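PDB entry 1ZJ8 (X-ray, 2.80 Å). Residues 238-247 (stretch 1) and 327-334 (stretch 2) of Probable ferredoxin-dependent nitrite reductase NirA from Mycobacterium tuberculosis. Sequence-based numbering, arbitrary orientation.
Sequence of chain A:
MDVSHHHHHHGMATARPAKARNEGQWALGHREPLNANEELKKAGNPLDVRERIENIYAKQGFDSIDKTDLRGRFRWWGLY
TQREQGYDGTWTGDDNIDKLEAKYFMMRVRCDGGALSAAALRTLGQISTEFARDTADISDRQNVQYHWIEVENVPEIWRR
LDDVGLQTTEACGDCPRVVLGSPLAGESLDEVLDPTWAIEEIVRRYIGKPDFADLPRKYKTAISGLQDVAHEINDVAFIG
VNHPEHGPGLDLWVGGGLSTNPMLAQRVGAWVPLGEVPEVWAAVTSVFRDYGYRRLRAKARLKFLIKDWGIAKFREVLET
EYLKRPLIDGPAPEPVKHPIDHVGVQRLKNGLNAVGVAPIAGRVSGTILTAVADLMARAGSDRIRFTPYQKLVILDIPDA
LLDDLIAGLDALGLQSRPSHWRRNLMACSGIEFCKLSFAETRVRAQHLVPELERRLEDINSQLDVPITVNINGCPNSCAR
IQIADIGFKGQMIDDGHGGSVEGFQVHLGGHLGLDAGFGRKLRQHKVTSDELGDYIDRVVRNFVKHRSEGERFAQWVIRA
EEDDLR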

# COMPACT_ATOMS: atom_id res chain seq x y z
N PHE A 238 0.40 -4.18 14.75
CA PHE A 238 1.16 -4.30 15.99
C PHE A 238 2.17 -3.14 16.01
O PHE A 238 3.14 -3.14 15.26
N ILE A 239 1.92 -2.14 16.85
CA ILE A 239 2.72 -0.92 16.84
C ILE A 239 3.40 -0.76 18.20
O ILE A 239 2.75 -0.86 19.22
N GLY A 240 4.71 -0.52 18.19
CA GLY A 240 5.54 -0.45 19.40
C GLY A 240 5.05 0.48 20.51
O GLY A 240 4.51 1.54 20.24
N VAL A 241 5.24 0.04 21.76
CA VAL A 241 5.05 0.90 22.95
C VAL A 241 5.70 0.32 24.21
O VAL A 241 5.74 -0.90 24.39
N ASN A 242 6.14 1.21 25.08
CA ASN A 242 6.68 0.82 26.38
C ASN A 242 5.59 0.62 27.41
O ASN A 242 4.96 1.60 27.84
N HIS A 243 5.33 -0.63 27.79
CA HIS A 243 4.41 -0.88 28.89
C HIS A 243 5.19 -0.46 30.14
O HIS A 243 6.36 -0.83 30.27
N PRO A 244 4.57 0.35 31.03
CA PRO A 244 5.30 0.85 32.19
C PRO A 244 5.81 -0.26 33.09
O PRO A 244 6.87 -0.12 33.69
N GLU A 245 5.05 -1.35 33.18
CA GLU A 245 5.51 -2.52 33.93
C GLU A 245 6.36 -3.48 33.10
O GLU A 245 7.40 -3.94 33.57
N HIS A 246 5.92 -3.77 31.88
CA HIS A 246 6.45 -4.91 31.14
C HIS A 246 7.48 -4.53 30.08
O HIS A 246 8.07 -5.39 29.46
N GLY A 247 7.71 -3.24 29.87
CA GLY A 247 8.75 -2.80 28.94
C GLY A 247 8.32 -2.79 27.48
O GLY A 247 7.11 -2.78 27.18
N LEU A 327 -5.35 -11.36 27.12
CA LEU A 327 -4.26 -10.50 26.70
C LEU A 327 -4.01 -9.54 27.83
O LEU A 327 -4.93 -9.20 28.56
N ILE A 328 -2.75 -9.12 27.97
CA ILE A 328 -2.38 -8.12 28.96
C ILE A 328 -2.89 -6.75 28.49
O ILE A 328 -2.80 -6.44 27.31
N ASP A 329 -3.46 -5.96 29.41
CA ASP A 329 -3.91 -4.60 29.11
C ASP A 329 -2.68 -3.73 28.84
O ASP A 329 -1.62 -3.93 29.44
N GLY A 330 -2.82 -2.76 27.94
CA GLY A 330 -1.72 -1.85 27.65
C GLY A 330 -2.21 -0.50 27.18
O GLY A 330 -3.34 -0.36 26.77
N PRO A 331 -1.34 0.51 27.27
CA PRO A 331 -1.64 1.83 26.73
C PRO A 331 -1.41 1.98 25.22
O PRO A 331 -0.80 1.13 24.56
N ALA A 332 -1.92 3.10 24.72
CA ALA A 332 -1.65 3.57 23.38
C ALA A 332 -0.39 4.41 23.43
O ALA A 332 -0.09 5.02 24.45
N PRO A 333 0.37 4.43 22.34
CA PRO A 333 1.52 5.34 22.27
C PRO A 333 1.04 6.71 21.82
O PRO A 333 0.00 6.79 21.17
N GLU A 334 1.78 7.76 22.16
CA GLU A 334 1.40 9.12 21.76
C GLU A 334 1.35 9.21 20.24
O GLU A 334 2.37 9.05 19.59

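The two stretches meet in a small, largely apolar contact, in which side chains of a strand and the turn after it pack against a proline-rich segment without a single hydrogen bond crossing between them. About 356 Å² of surface is buried, both sides summed, and the nearest approach of CA atoms is between Val-241 CA and Pro-333 CA, 5.7 Å apart.

Val-241 is at the heart of the contact. Its CA-to-CB bond points toward the second stretch, and with chi1 in the p well its CG2 lies 4.0 Å from CB of Pro-333, while its CG1 rests 3.9 Å from the carbonyl O of Pro-331. A short, beta-branched side chain suits this place: it holds two methyl groups close to the backbone and needs no polar partner. Pro-333 answers with its own CA-to-CB bond directed inward, offering the CB and CG methylenes of its compact ring. That ring also meets Ile-239, whose CG2 is 4.2 Å from CG of Pro-333; the isoleucine, m at chi1, starts toward the second stretch, but its end leads away. Between Ile-239 and Val-241 in the chain, Gly-240 contributes backbone alone, its O lying 3.9 Å from CB of Pro-333.

Farther along, His-243 adopts the t rotamer. Its CA-to-CB bond runs sideways, yet the long, flat imidazole can still reach the second stretch's backbone: CE1 of His-243 approaches O of Asp-329 to 2.9 Å. ND1 of His-243 is 3.4 Å from the same O of Asp-329, but the angle is too poor for a hydrogen bond. Gly-330 CA sits at the edge of this ring, 3.8 Å from ND1 of His-243. Glycine suits position 330, since a CB there would be crowded by CD of Pro-331 at 3.3 Å. Within its own stretch, His-243 N donates to O of Gly-247 (2.9 Å), and His-243 O accepts from N of Gly-247 (2.8 Å), closing the turn that carries His-246.

The CA-to-CB bond of His-246, m at chi1, points toward the second stretch, where its ring meets Ile-328, itself m and directed toward the first stretch. CG2 of Ile-328 lies at the edge of the ring, 3.7 Å from CD2 of His-246. Pro-331 makes a looser contact with Pro-244, CG of the former standing 4.4 Å from CD of the latter. Asn-242 and Ala-332 direct their CA-to-CB bonds away, and the carboxylate end of Asp-329 also leads away, its OD1 hydrogen-bonded elsewhere in the structure.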

# COMPACT_ATOMS: atom_id res chain seq x y z
CB PHE A 238 1.89 -5.64 16.06
CG PHE A 238 0.98 -6.84 16.08
CD1 PHE A 238 0.37 -7.29 14.91
CD2 PHE A 238 0.76 -7.54 17.26
CE1 PHE A 238 -0.46 -8.42 14.93
CE2 PHE A 238 -0.06 -8.65 17.28
CZ PHE A 238 -0.68 -9.10 16.11
CB ILE A 239 1.86 0.32 16.48
CG1 ILE A 239 1.73 0.59 14.97
CG2 ILE A 239 2.49 1.57 17.06
CD1 ILE A 239 1.93 -0.56 14.02
CB VAL A 241 3.57 1.18 23.28
CG1 VAL A 241 2.87 -0.06 23.86
CG2 VAL A 241 3.47 2.39 24.24
CB ASN A 242 7.62 1.91 26.88
CG ASN A 242 8.59 2.34 25.82
OD1 ASN A 242 9.44 1.55 25.41
ND2 ASN A 242 8.44 3.58 25.33
CB HIS A 243 3.96 -2.35 28.98
CG HIS A 243 2.83 -2.57 29.95
ND1 HIS A 243 1.51 -2.49 29.58
CD2 HIS A 243 2.83 -2.80 31.28
CE1 HIS A 243 0.74 -2.69 30.64
NE2 HIS A 243 1.52 -2.87 31.68
CB PRO A 244 4.28 1.72 32.93
CG PRO A 244 2.97 1.28 32.44
CD PRO A 244 3.17 0.84 31.02
CB GLU A 245 4.33 -3.26 34.58
CG GLU A 245 4.71 -3.82 35.95
CD GLU A 245 3.92 -5.05 36.33
OE1 GLU A 245 2.67 -5.02 36.23
OE2 GLU A 245 4.57 -6.06 36.72
CB HIS A 246 5.30 -5.70 30.49
CG HIS A 246 4.34 -6.31 31.47
ND1 HIS A 246 4.76 -6.98 32.61
CD2 HIS A 246 2.99 -6.39 31.46
CE1 HIS A 246 3.70 -7.42 33.26
NE2 HIS A 246 2.61 -7.08 32.59
CB LEU A 327 -4.63 -9.71 25.46
CG LEU A 327 -4.80 -10.54 24.19
CD1 LEU A 327 -5.42 -9.69 23.08
CD2 LEU A 327 -3.45 -11.08 23.77
CB ILE A 328 -0.85 -8.07 29.15
CG1 ILE A 328 -0.31 -9.44 29.61
CG2 ILE A 328 -0.43 -6.95 30.13
CD1 ILE A 328 0.51 -10.17 28.52
CB ASP A 329 -4.68 -3.99 30.29
CG ASP A 329 -6.11 -4.54 30.44
OD1 ASP A 329 -6.64 -5.26 29.55
OD2 ASP A 329 -6.71 -4.23 31.49
CB PRO A 331 -0.64 2.74 27.47
CG PRO A 331 0.54 1.88 27.71
CD PRO A 331 -0.01 0.47 27.91
CB ALA A 332 -2.81 4.41 22.88
CB PRO A 333 2.39 4.71 21.20
CG PRO A 333 1.41 4.07 20.27
CD PRO A 333 0.21 3.65 21.10
CB GLU A 334 2.37 10.17 22.30
CG GLU A 334 2.28 10.38 23.81
CD GLU A 334 0.99 11.10 24.27
OE1 GLU A 334 0.26 10.59 25.17
OE2 GLU A 334 0.71 12.18 23.71